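Local coordinates for protein acetate kinase (Entamoeba histolytica, PDB 4H0O) that probably interconverts acetate and acetyl phosphate as a pyrophosphate-dependent acetate kinase of the ASKHA superfamily, with a ribonuclease H-like fold, at residues F105-V115 and R148-S159; C218-T229 and L313-I324. One frame throughout, in Å; residues are numbered along the deposited sequence.

Contact 1 of 2, residues F105-V115 and R148-S159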
loop_
_atom_site.group_PDB
_atom_site.type_symbol
_atom_site.label_atom_id
_atom_site.label_comp_id
_atom_site.label_asym_id
_atom_site.label_seq_id
_atom_site.Cartn_x
_atom_site.Cartn_y
_atom_site.Cartn_z
ATOM N N PHE B 105 21.930 -13.112 5.434
ATOM C CA PHE B 105 21.561 -13.258 6.839
ATOM C C PHE B 105 20.069 -13.542 7.067
ATOM O O PHE B 105 19.247 -12.623 7.121
ATOM C CB PHE B 105 22.020 -12.036 7.642
ATOM C CG PHE B 105 23.519 -11.923 7.782
ATOM C CD1 PHE B 105 24.185 -12.587 8.802
ATOM C CD2 PHE B 105 24.259 -11.143 6.904
ATOM C CE1 PHE B 105 25.561 -12.482 8.940
ATOM C CE2 PHE B 105 25.634 -11.034 7.038
ATOM C CZ PHE B 105 26.284 -11.704 8.057
ATOM N N LYS B 106 19.740 -14.826 7.196
ATOM C CA LYS B 106 18.397 -15.258 7.571
ATOM C C LYS B 106 18.325 -15.381 9.088
ATOM O O LYS B 106 17.243 -15.460 9.674
ATOM C CB LYS B 106 18.053 -16.601 6.911
ATOM C CG LYS B 106 17.847 -16.530 5.398
ATOM C CD LYS B 106 18.747 -17.520 4.673
ATOM C CE LYS B 106 18.675 -17.337 3.160
ATOM N NZ LYS B 106 20.027 -17.401 2.526
ATOM N N LYS B 107 19.496 -15.404 9.717
ATOM C CA LYS B 107 19.593 -15.448 11.169
ATOM C C LYS B 107 20.640 -14.460 11.664
ATOM O O LYS B 107 21.624 -14.187 10.971
ATOM C CB LYS B 107 19.956 -16.862 11.639
ATOM C CG LYS B 107 18.820 -17.871 11.543
ATOM C CD LYS B 107 19.271 -19.286 11.908
ATOM C CE LYS B 107 20.290 -19.831 10.912
ATOM N NZ LYS B 107 20.487 -21.306 11.053
ATOM N N SER B 108 20.432 -13.922 12.862
ATOM C CA SER B 108 21.496 -13.204 13.547
ATOM C C SER B 108 22.601 -14.222 13.810
ATOM O O SER B 108 22.344 -15.425 13.807
ATOM C CB SER B 108 20.992 -12.593 14.852
ATOM O OG SER B 108 20.078 -11.545 14.596
ATOM N N ALA B 109 23.828 -13.763 14.033
ATOM C CA ALA B 109 24.944 -14.703 14.058
ATOM C C ALA B 109 26.039 -14.389 15.062
ATOM O O ALA B 109 26.305 -13.228 15.374
ATOM C CB ALA B 109 25.543 -14.836 12.662
ATOM N N VAL B 110 26.672 -15.448 15.556
ATOM C CA VAL B 110 27.941 -15.331 16.253
ATOM C C VAL B 110 28.954 -14.908 15.197
ATOM O O VAL B 110 28.896 -15.381 14.060
ATOM C CB VAL B 110 28.353 -16.679 16.872
ATOM C CG1 VAL B 110 29.750 -16.600 17.472
ATOM C CG2 VAL B 110 27.338 -17.110 17.924
ATOM N N ILE B 111 29.868 -14.011 15.554
ATOM C CA ILE B 111 30.782 -13.436 14.568
ATOM C C ILE B 111 32.041 -14.277 14.350
ATOM O O ILE B 111 32.804 -14.525 15.286
ATOM C CB ILE B 111 31.187 -11.996 14.944
ATOM C CG1 ILE B 111 29.944 -11.112 15.070
ATOM C CG2 ILE B 111 32.138 -11.425 13.905
ATOM C CD1 ILE B 111 30.213 -9.737 15.652
ATOM N N ASP B 112 32.242 -14.710 13.106
ATOM C CA ASP B 112 33.477 -15.377 12.696
ATOM C C ASP B 112 34.054 -14.695 11.454
ATOM O O ASP B 112 33.673 -13.570 11.128
ATOM C CB ASP B 112 33.249 -16.873 12.443
ATOM C CG ASP B 112 32.087 -17.145 11.496
ATOM O OD1 ASP B 112 31.783 -16.288 10.639
ATOM O OD2 ASP B 112 31.477 -18.230 11.606
ATOM N N GLU B 113 34.959 -15.380 10.759
ATOM C CA GLU B 113 35.582 -14.826 9.558
ATOM C C GLU B 113 34.595 -14.744 8.390
ATOM O O GLU B 113 34.611 -13.780 7.620
ATOM C CB GLU B 113 36.806 -15.653 9.155
ATOM C CG GLU B 113 37.657 -15.018 8.062
ATOM C CD GLU B 113 38.328 -13.730 8.512
ATOM O OE1 GLU B 113 38.572 -13.572 9.729
ATOM O OE2 GLU B 113 38.609 -12.872 7.647
ATOM N N VAL B 114 33.743 -15.758 8.264
ATOM C CA VAL B 114 32.722 -15.782 7.218
ATOM C C VAL B 114 31.702 -14.658 7.418
ATOM O O VAL B 114 31.404 -13.907 6.485
ATOM C CB VAL B 114 31.989 -17.141 7.171
ATOM C CG1 VAL B 114 30.892 -17.123 6.117
ATOM C CG2 VAL B 114 32.973 -18.265 6.889
ATOM N N VAL B 115 31.176 -14.555 8.637
ATOM C CA VAL B 115 30.224 -13.507 9.001
ATOM C C VAL B 115 30.766 -12.104 8.702
ATOM O O VAL B 115 30.080 -11.285 8.085
ATOM C CB VAL B 115 29.810 -13.617 10.490
ATOM C CG1 VAL B 115 29.118 -12.353 10.953
ATOM C CG2 VAL B 115 28.900 -14.820 10.707
ATOM N N ARG B 148 33.676 -13.908 22.928
ATOM C CA ARG B 148 32.602 -14.251 22.003
ATOM C C ARG B 148 31.778 -13.007 21.676
ATOM O O ARG B 148 31.385 -12.256 22.574
ATOM C CB ARG B 148 31.705 -15.330 22.614
ATOM C CG ARG B 148 32.464 -16.531 23.166
ATOM C CD ARG B 148 33.077 -17.362 22.051
ATOM N NE ARG B 148 32.083 -18.199 21.386
ATOM C CZ ARG B 148 32.001 -18.363 20.069
ATOM N NH1 ARG B 148 32.852 -17.738 19.265
ATOM N NH2 ARG B 148 31.063 -19.149 19.554
ATOM N N GLN B 149 31.538 -12.775 20.389
ATOM C CA GLN B 149 30.762 -11.616 19.960
ATOM C C GLN B 149 29.699 -12.026 18.948
ATOM O O GLN B 149 29.882 -12.991 18.197
ATOM C CB GLN B 149 31.681 -10.525 19.387
ATOM C CG GLN B 149 32.832 -10.148 20.319
ATOM C CD GLN B 149 33.496 -8.831 19.964
ATOM O OE1 GLN B 149 32.868 -7.932 19.400
ATOM N NE2 GLN B 149 34.776 -8.707 20.304
ATOM N N TYR B 150 28.584 -11.300 18.945
ATOM C CA TYR B 150 27.469 -11.612 18.057
ATOM C C TYR B 150 26.893 -10.356 17.423
ATOM O O TYR B 150 26.956 -9.264 17.998
ATOM C CB TYR B 150 26.367 -12.367 18.806
ATOM C CG TYR B 150 25.660 -11.571 19.887
ATOM C CD1 TYR B 150 26.180 -11.494 21.171
ATOM C CD2 TYR B 150 24.458 -10.924 19.629
ATOM C CE1 TYR B 150 25.534 -10.784 22.163
ATOM C CE2 TYR B 150 23.806 -10.210 20.615
ATOM C CZ TYR B 150 24.348 -10.144 21.878
ATOM O OH TYR B 150 23.698 -9.437 22.860
ATOM N N VAL B 151 26.330 -10.519 16.231
ATOM C CA VAL B 151 25.682 -9.410 15.551
ATOM C C VAL B 151 24.187 -9.686 15.397
ATOM O O VAL B 151 23.780 -10.694 14.816
ATOM C CB VAL B 151 26.352 -9.108 14.186
ATOM C CG1 VAL B 151 26.449 -10.362 13.332
ATOM C CG2 VAL B 151 25.613 -8.009 13.458
ATOM N N ALA B 152 23.370 -8.803 15.961
ATOM C CA ALA B 152 21.922 -8.916 15.829
ATOM C C ALA B 152 21.484 -8.230 14.536
ATOM O O ALA B 152 21.651 -7.018 14.393
ATOM C CB ALA B 152 21.238 -8.291 17.021
ATOM N N ILE B 153 20.932 -8.999 13.598
ATOM C CA ILE B 153 20.557 -8.457 12.290
ATOM C C ILE B 153 19.073 -8.068 12.221
ATOM O O ILE B 153 18.191 -8.900 12.444
ATOM C CB ILE B 153 20.905 -9.432 11.139
ATOM C CG1 ILE B 153 22.411 -9.440 10.870
ATOM C CG2 ILE B 153 20.194 -9.029 9.864
ATOM C CD1 ILE B 153 23.189 -10.389 11.735
ATOM N N ASP B 154 18.807 -6.808 11.887
ATOM C CA ASP B 154 17.452 -6.261 11.933
ATOM C C ASP B 154 16.532 -6.811 10.838
ATOM O O ASP B 154 15.316 -6.639 10.908
ATOM C CB ASP B 154 17.504 -4.732 11.853
ATOM C CG ASP B 154 16.321 -4.068 12.532
ATOM O OD1 ASP B 154 15.941 -4.512 13.636
ATOM O OD2 ASP B 154 15.774 -3.095 11.964
ATOM N N THR B 155 17.108 -7.478 9.840
ATOM C CA THR B 155 16.327 -7.998 8.716
ATOM C C THR B 155 16.068 -9.502 8.797
ATOM O O THR B 155 15.254 -10.035 8.044
ATOM C CB THR B 155 17.005 -7.691 7.359
ATOM O OG1 THR B 155 18.364 -8.141 7.386
ATOM C CG2 THR B 155 16.983 -6.204 7.074
ATOM N N ALA B 156 16.763 -10.177 9.710
ATOM C CA ALA B 156 16.736 -11.641 9.788
ATOM C C ALA B 156 15.378 -12.254 10.155
ATOM O O ALA B 156 15.012 -13.303 9.625
ATOM C CB ALA B 156 17.816 -12.142 10.739
ATOM N N PHE B 157 14.645 -11.610 11.064
ATOM C CA PHE B 157 13.355 -12.131 11.534
ATOM C C PHE B 157 12.378 -12.354 10.385
ATOM O O PHE B 157 11.502 -13.213 10.465
ATOM C CB PHE B 157 12.734 -11.189 12.578
ATOM C CG PHE B 157 11.399 -11.655 13.119
ATOM C CD1 PHE B 157 11.283 -12.869 13.785
ATOM C CD2 PHE B 157 10.266 -10.861 12.987
ATOM C CE1 PHE B 157 10.055 -13.290 14.293
ATOM C CE2 PHE B 157 9.036 -11.277 13.493
ATOM C CZ PHE B 157 8.933 -12.492 14.147
ATOM N N HIS B 158 12.543 -11.585 9.316
ATOM C CA HIS B 158 11.626 -11.636 8.186
ATOM C C HIS B 158 12.048 -12.638 7.109
ATOM O O HIS B 158 11.517 -12.618 5.997
ATOM C CB HIS B 158 11.472 -10.241 7.575
ATOM C CG HIS B 158 10.983 -9.212 8.543
ATOM N ND1 HIS B 158 9.767 -9.310 9.187
ATOM C CD2 HIS B 158 11.541 -8.051 8.973
ATOM C CE1 HIS B 158 9.599 -8.260 9.972
ATOM N NE2 HIS B 158 10.659 -7.482 9.859
ATOM N N SER B 159 12.992 -13.516 7.441
ATOM C CA SER B 159 13.445 -14.535 6.496
ATOM C C SER B 159 12.366 -15.594 6.246
ATOM O O SER B 159 12.418 -16.322 5.256
ATOM C CB SER B 159 14.732 -15.203 6.991
ATOM O OG SER B 159 14.451 -16.193 7.964
HETATM O O HOH W 1 32.738 -14.294 18.332
#

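Contact 2 of 2, residues C218-T229 and L313-I324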
loop_
_atom_site.group_PDB
_atom_site.type_symbol
_atom_site.label_atom_id
_atom_site.label_comp_id
_atom_site.label_asym_id
_atom_site.label_seq_id
_atom_site.Cartn_x
_atom_site.Cartn_y
_atom_site.Cartn_z
ATOM N N CYS B 218 4.399 -2.260 10.439
ATOM C CA CYS B 218 3.542 -3.275 11.041
ATOM C C CYS B 218 4.007 -4.648 10.591
ATOM O O CYS B 218 4.574 -4.792 9.503
ATOM C CB CYS B 218 2.088 -3.083 10.616
ATOM S SG CYS B 218 1.289 -1.640 11.319
ATOM N N CYS B 219 3.759 -5.659 11.416
ATOM C CA CYS B 219 4.128 -7.020 11.056
ATOM C C CYS B 219 3.003 -8.009 11.361
ATOM O O CYS B 219 2.466 -8.029 12.472
ATOM C CB CYS B 219 5.401 -7.439 11.790
ATOM S SG CYS B 219 6.088 -9.018 11.233
ATOM N N GLY B 220 2.645 -8.825 10.374
ATOM C CA GLY B 220 1.687 -9.892 10.599
ATOM C C GLY B 220 2.429 -11.132 11.059
ATOM O O GLY B 220 3.303 -11.637 10.350
ATOM N N ILE B 221 2.087 -11.624 12.247
ATOM C CA ILE B 221 2.823 -12.730 12.850
ATOM C C ILE B 221 1.937 -13.950 13.117
ATOM O O ILE B 221 0.965 -13.879 13.877
ATOM C CB ILE B 221 3.518 -12.276 14.146
ATOM C CG1 ILE B 221 4.498 -11.142 13.834
ATOM C CG2 ILE B 221 4.243 -13.441 14.799
ATOM C CD1 ILE B 221 5.004 -10.405 15.052
ATOM N N VAL B 222 2.279 -15.067 12.479
ATOM C CA VAL B 222 1.529 -16.308 12.646
ATOM C C VAL B 222 2.364 -17.321 13.418
ATOM O O VAL B 222 3.396 -17.789 12.928
ATOM C CB VAL B 222 1.108 -16.908 11.289
ATOM C CG1 VAL B 222 0.324 -18.202 11.492
ATOM C CG2 VAL B 222 0.279 -15.907 10.508
ATOM N N ASN B 223 1.912 -17.645 14.627
ATOM C CA ASN B 223 2.593 -18.613 15.484
ATOM C C ASN B 223 4.059 -18.270 15.762
ATOM O O ASN B 223 4.923 -19.149 15.751
ATOM C CB ASN B 223 2.450 -20.030 14.915
ATOM C CG ASN B 223 0.996 -20.437 14.727
ATOM O OD1 ASN B 223 0.087 -19.826 15.299
ATOM N ND2 ASN B 223 0.769 -21.479 13.931
ATOM N N GLY B 224 4.329 -16.990 16.007
ATOM C CA GLY B 224 5.661 -16.545 16.379
ATOM C C GLY B 224 6.559 -16.150 15.221
ATOM O O GLY B 224 7.693 -15.710 15.437
ATOM N N LYS B 225 6.061 -16.299 13.995
ATOM C CA LYS B 225 6.873 -16.025 12.811
ATOM C C LYS B 225 6.281 -14.945 11.911
ATOM O O LYS B 225 5.065 -14.878 11.716
ATOM C CB LYS B 225 7.125 -17.317 12.023
ATOM C CG LYS B 225 8.156 -18.227 12.684
ATOM C CD LYS B 225 7.754 -19.693 12.632
ATOM C CE LYS B 225 8.063 -20.323 11.285
ATOM N NZ LYS B 225 7.739 -21.779 11.284
ATOM N N SER B 226 7.152 -14.094 11.377
ATOM C CA SER B 226 6.736 -13.053 10.448
ATOM C C SER B 226 6.118 -13.685 9.204
ATOM O O SER B 226 6.746 -14.523 8.554
ATOM C CB SER B 226 7.938 -12.191 10.054
ATOM O OG SER B 226 7.577 -11.206 9.103
ATOM N N PHE B 227 4.882 -13.303 8.889
ATOM C CA PHE B 227 4.217 -13.768 7.678
ATOM C C PHE B 227 4.325 -12.690 6.604
ATOM O O PHE B 227 4.693 -12.966 5.463
ATOM C CB PHE B 227 2.749 -14.108 7.959
ATOM C CG PHE B 227 2.041 -14.753 6.796
ATOM C CD1 PHE B 227 2.041 -16.132 6.647
ATOM C CD2 PHE B 227 1.375 -13.981 5.852
ATOM C CE1 PHE B 227 1.393 -16.730 5.577
ATOM C CE2 PHE B 227 0.724 -14.574 4.778
ATOM C CZ PHE B 227 0.733 -15.949 4.642
ATOM N N ASP B 228 3.996 -11.457 6.970
ATOM C CA ASP B 228 4.229 -10.329 6.076
ATOM C C ASP B 228 4.510 -9.072 6.885
ATOM O O ASP B 228 4.278 -9.043 8.098
ATOM C CB ASP B 228 3.046 -10.108 5.132
ATOM C CG ASP B 228 3.423 -9.274 3.916
ATOM O OD1 ASP B 228 4.633 -9.159 3.623
ATOM O OD2 ASP B 228 2.517 -8.732 3.252
ATOM N N THR B 229 5.016 -8.040 6.217
ATOM C CA THR B 229 5.389 -6.814 6.908
ATOM C C THR B 229 5.221 -5.574 6.033
ATOM O O THR B 229 5.064 -5.671 4.815
ATOM C CB THR B 229 6.829 -6.885 7.439
ATOM O OG1 THR B 229 7.054 -5.818 8.369
ATOM C CG2 THR B 229 7.824 -6.783 6.292
ATOM N N LEU B 313 -2.293 3.608 8.745
ATOM C CA LEU B 313 -2.062 2.593 9.771
ATOM C C LEU B 313 -3.241 1.627 9.843
ATOM O O LEU B 313 -3.058 0.412 9.933
ATOM C CB LEU B 313 -1.808 3.243 11.135
ATOM C CG LEU B 313 -1.586 2.310 12.331
ATOM C CD1 LEU B 313 -0.517 1.270 12.031
ATOM C CD2 LEU B 313 -1.205 3.095 13.581
ATOM N N ALA B 314 -4.451 2.173 9.792
ATOM C CA ALA B 314 -5.657 1.356 9.831
ATOM C C ALA B 314 -5.740 0.441 8.608
ATOM O O ALA B 314 -6.040 -0.749 8.724
ATOM C CB ALA B 314 -6.883 2.237 9.921
ATOM N N LYS B 315 -5.480 1.004 7.432
ATOM C CA LYS B 315 -5.511 0.240 6.189
ATOM C C LYS B 315 -4.461 -0.874 6.179
ATOM O O LYS B 315 -4.710 -1.979 5.684
ATOM C CB LYS B 315 -5.304 1.171 4.992
ATOM C CG LYS B 315 -5.239 0.452 3.655
ATOM C CD LYS B 315 -4.750 1.371 2.540
ATOM C CE LYS B 315 -5.654 2.586 2.375
ATOM N NZ LYS B 315 -5.161 3.523 1.323
ATOM N N THR B 316 -3.289 -0.579 6.733
ATOM C CA THR B 316 -2.201 -1.551 6.793
ATOM C C THR B 316 -2.553 -2.731 7.704
ATOM O O THR B 316 -2.266 -3.887 7.377
ATOM C CB THR B 316 -0.897 -0.900 7.280
ATOM O OG1 THR B 316 -0.603 0.246 6.468
ATOM C CG2 THR B 316 0.258 -1.893 7.195
ATOM N N ILE B 317 -3.165 -2.433 8.847
ATOM C CA ILE B 317 -3.601 -3.467 9.781
ATOM C C ILE B 317 -4.695 -4.328 9.150
ATOM O O ILE B 317 -4.653 -5.562 9.233
ATOM C CB ILE B 317 -4.104 -2.853 11.107
ATOM C CG1 ILE B 317 -2.945 -2.200 11.863
ATOM C CG2 ILE B 317 -4.775 -3.907 11.977
ATOM C CD1 ILE B 317 -3.387 -1.327 13.031
ATOM N N GLY B 318 -5.667 -3.674 8.516
ATOM C CA GLY B 318 -6.723 -4.377 7.805
ATOM C C GLY B 318 -6.190 -5.344 6.761
ATOM O O GLY B 318 -6.668 -6.475 6.653
ATOM N N GLY B 319 -5.195 -4.904 5.994
ATOM C CA GLY B 319 -4.622 -5.732 4.947
ATOM C C GLY B 319 -3.870 -6.932 5.496
ATOM O O GLY B 319 -3.947 -8.030 4.941
ATOM N N LEU B 320 -3.141 -6.722 6.588
ATOM C CA LEU B 320 -2.343 -7.784 7.197
ATOM C C LEU B 320 -3.217 -8.839 7.863
ATOM O O LEU B 320 -2.880 -10.028 7.861
ATOM C CB LEU B 320 -1.348 -7.205 8.208
ATOM C CG LEU B 320 -0.126 -6.505 7.607
ATOM C CD1 LEU B 320 0.733 -5.868 8.686
ATOM C CD2 LEU B 320 0.706 -7.482 6.786
ATOM N N MET B 321 -4.336 -8.398 8.431
ATOM C CA MET B 321 -5.284 -9.293 9.089
ATOM C C MET B 321 -5.826 -10.344 8.120
ATOM O O MET B 321 -5.885 -11.533 8.447
ATOM C CB MET B 321 -6.436 -8.487 9.690
ATOM C CG MET B 321 -7.471 -9.324 10.418
ATOM S SD MET B 321 -8.690 -8.290 11.258
ATOM C CE MET B 321 -9.394 -7.403 9.867
ATOM N N VAL B 322 -6.214 -9.898 6.927
ATOM C CA VAL B 322 -6.728 -10.804 5.905
ATOM C C VAL B 322 -5.636 -11.762 5.429
ATOM O O VAL B 322 -5.899 -12.939 5.178
ATOM C CB VAL B 322 -7.334 -10.031 4.717
ATOM C CG1 VAL B 322 -7.776 -10.985 3.620
ATOM C CG2 VAL B 322 -8.518 -9.202 5.179
ATOM N N GLU B 323 -4.407 -11.261 5.331
ATOM C CA GLU B 323 -3.278 -12.080 4.890
ATOM C C GLU B 323 -2.975 -13.240 5.832
ATOM O O GLU B 323 -2.698 -14.352 5.384
ATOM C CB GLU B 323 -2.017 -11.232 4.756
ATOM C CG GLU B 323 -1.960 -10.354 3.530
ATOM C CD GLU B 323 -0.622 -9.655 3.407
ATOM O OE1 GLU B 323 0.359 -10.322 3.015
ATOM O OE2 GLU B 323 -0.550 -8.447 3.718
ATOM N N ILE B 324 -3.007 -12.967 7.134
ATOM C CA ILE B 324 -2.663 -13.968 8.141
ATOM C C ILE B 324 -3.874 -14.788 8.585
ATOM O O ILE B 324 -3.736 -15.757 9.335
ATOM C CB ILE B 324 -1.978 -13.333 9.375
ATOM C CG1 ILE B 324 -2.959 -12.448 10.149
ATOM C CG2 ILE B 324 -0.737 -12.545 8.952
ATOM C CD1 ILE B 324 -2.341 -11.781 11.375
#

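Contact 1 of 2, residues F105-V115 and R148-S159
Ala-109 and Val-151 form an antiparallel hydrogen-bonded pair: Val-151 N gives a bond of 2.8 Å to Ala-109 O, and Ala-109 N returns one of 3.2 Å to Val-151 O. On one flank Ile-111 N reaches Gln-149 O at 2.8 Å. On the other, Ser-108 OG accepts Ile-153 N at 2.9 Å, with an N-H...O angle of 161°. The serine does the work of a backbone carbonyl here: with chi1 at -69° its OG swings back beside its own N, which places it within reach of Ile-153 N, where the next rung of the ladder would fall. A water extends the ladder beyond Ile-111, donating to Ile-111 O and accepting from Gln-149 N.

Branched aliphatic side chains fill one face. Ile-111 lays CD1 against the backbone of Tyr-150, and its CG1 meets Val-151 CG1 at 4.0 Å; Val-115, on the first turn of helix 113-120, slides its CG1 past the same methyl. Farther along, Ile-153 crosses the Phe-105 side chain at about a right angle, CD1 lying 3.8 Å from Phe-105 CD1. Strand 109-110 is the outermost strand, within this chain, of the mixed sheet holding 148-153 and 93-98, part of the ribonuclease H-like fold. On the opposite face Val-110 CG1 meets the Arg-148 guanidinium, 3.5 Å from NH2, and helix 390-402 covers Val-110 and Tyr-150, whose OH bonds to Ile-394 O.

From Ile-153 to Ala-156 the chain makes a type I beta turn, which brings the small Ala-156 methyl against the Lys-106 carbonyl. That turn carries Asp-154, the predicted proton donor/acceptor, whose OD2 accepts from His-184 N. At the other end Asp-112 N-caps helix 113-120, its OD1 taking Val-115 N at 2.7 Å and holding the turn that presents Val-115.

Contact 2 of 2, residues C218-T229 and L313-I324
Asp-228 CB lies against both Leu-320 CD2, at 3.9 Å, and Glu-323 OE1, at 3.4 Å, while the leucine's other methyl, CD1, packs 3.6 Å from Cys-218 CB. With chi1 at -161° the Asp-228 carboxylate swings away from its own N toward Glu-323, and CG comes alongside OE1 of that residue. At the tip the branches part. OD1 takes a weak bond from Thr-229 N, whereas OD2 approaches Glu-323 OE1 to 2.7 Å, the two carboxylate planes turned 69° apart.

A classic beta bulge sets this up: Phe-227 and Asp-228 both oppose Gly-220 in the hairpin, and both send CB toward helix 313-324. That helix runs nearly along strand 218-222, at 19°. Gly-220 has only hydrogen to offer, which suits the close passage of Ile-324 CG2, 4.0 Å from its CA. The same methyl lies 3.9 Å from Phe-227 CB, while Val-222 CG2 slides past Ile-324 CB. At the start of both segments, the soft Cys-218 SG meets Leu-313 CD1 at 3.5 Å.

Glu-165 adds a further acid beside Glu-323; Lys-180 makes a long, weak ion pair with Asp-228 OD1, and Lys-315 of the second subunit another with OD2. Two acid oxygens so close, in a buried place, imply that one of the two acids probably holds a proton, consistent with a raised pKa.

Both contacts are largely buried and involve the edge of a sheet, but they belong to two different sheets of the chain. Contact 1 joins strand to strand, so its chemistry is chiefly the backbone ladder, with exposed Lys-106 and Arg-148 at its margins. Contact 2 lays a helix over a hairpin; it has no clear hydrogen bond across it, and is held chiefly by apolar side chains, with a close pair of acids, one probably protonated, near the second subunit. The two meet where His-158, just after the turn of 148-159, probably bonds through ND1 to Ser-226 OG of the hairpin, while the Phe-157 ring packs on the backbone of Gly-224 and Ser-226.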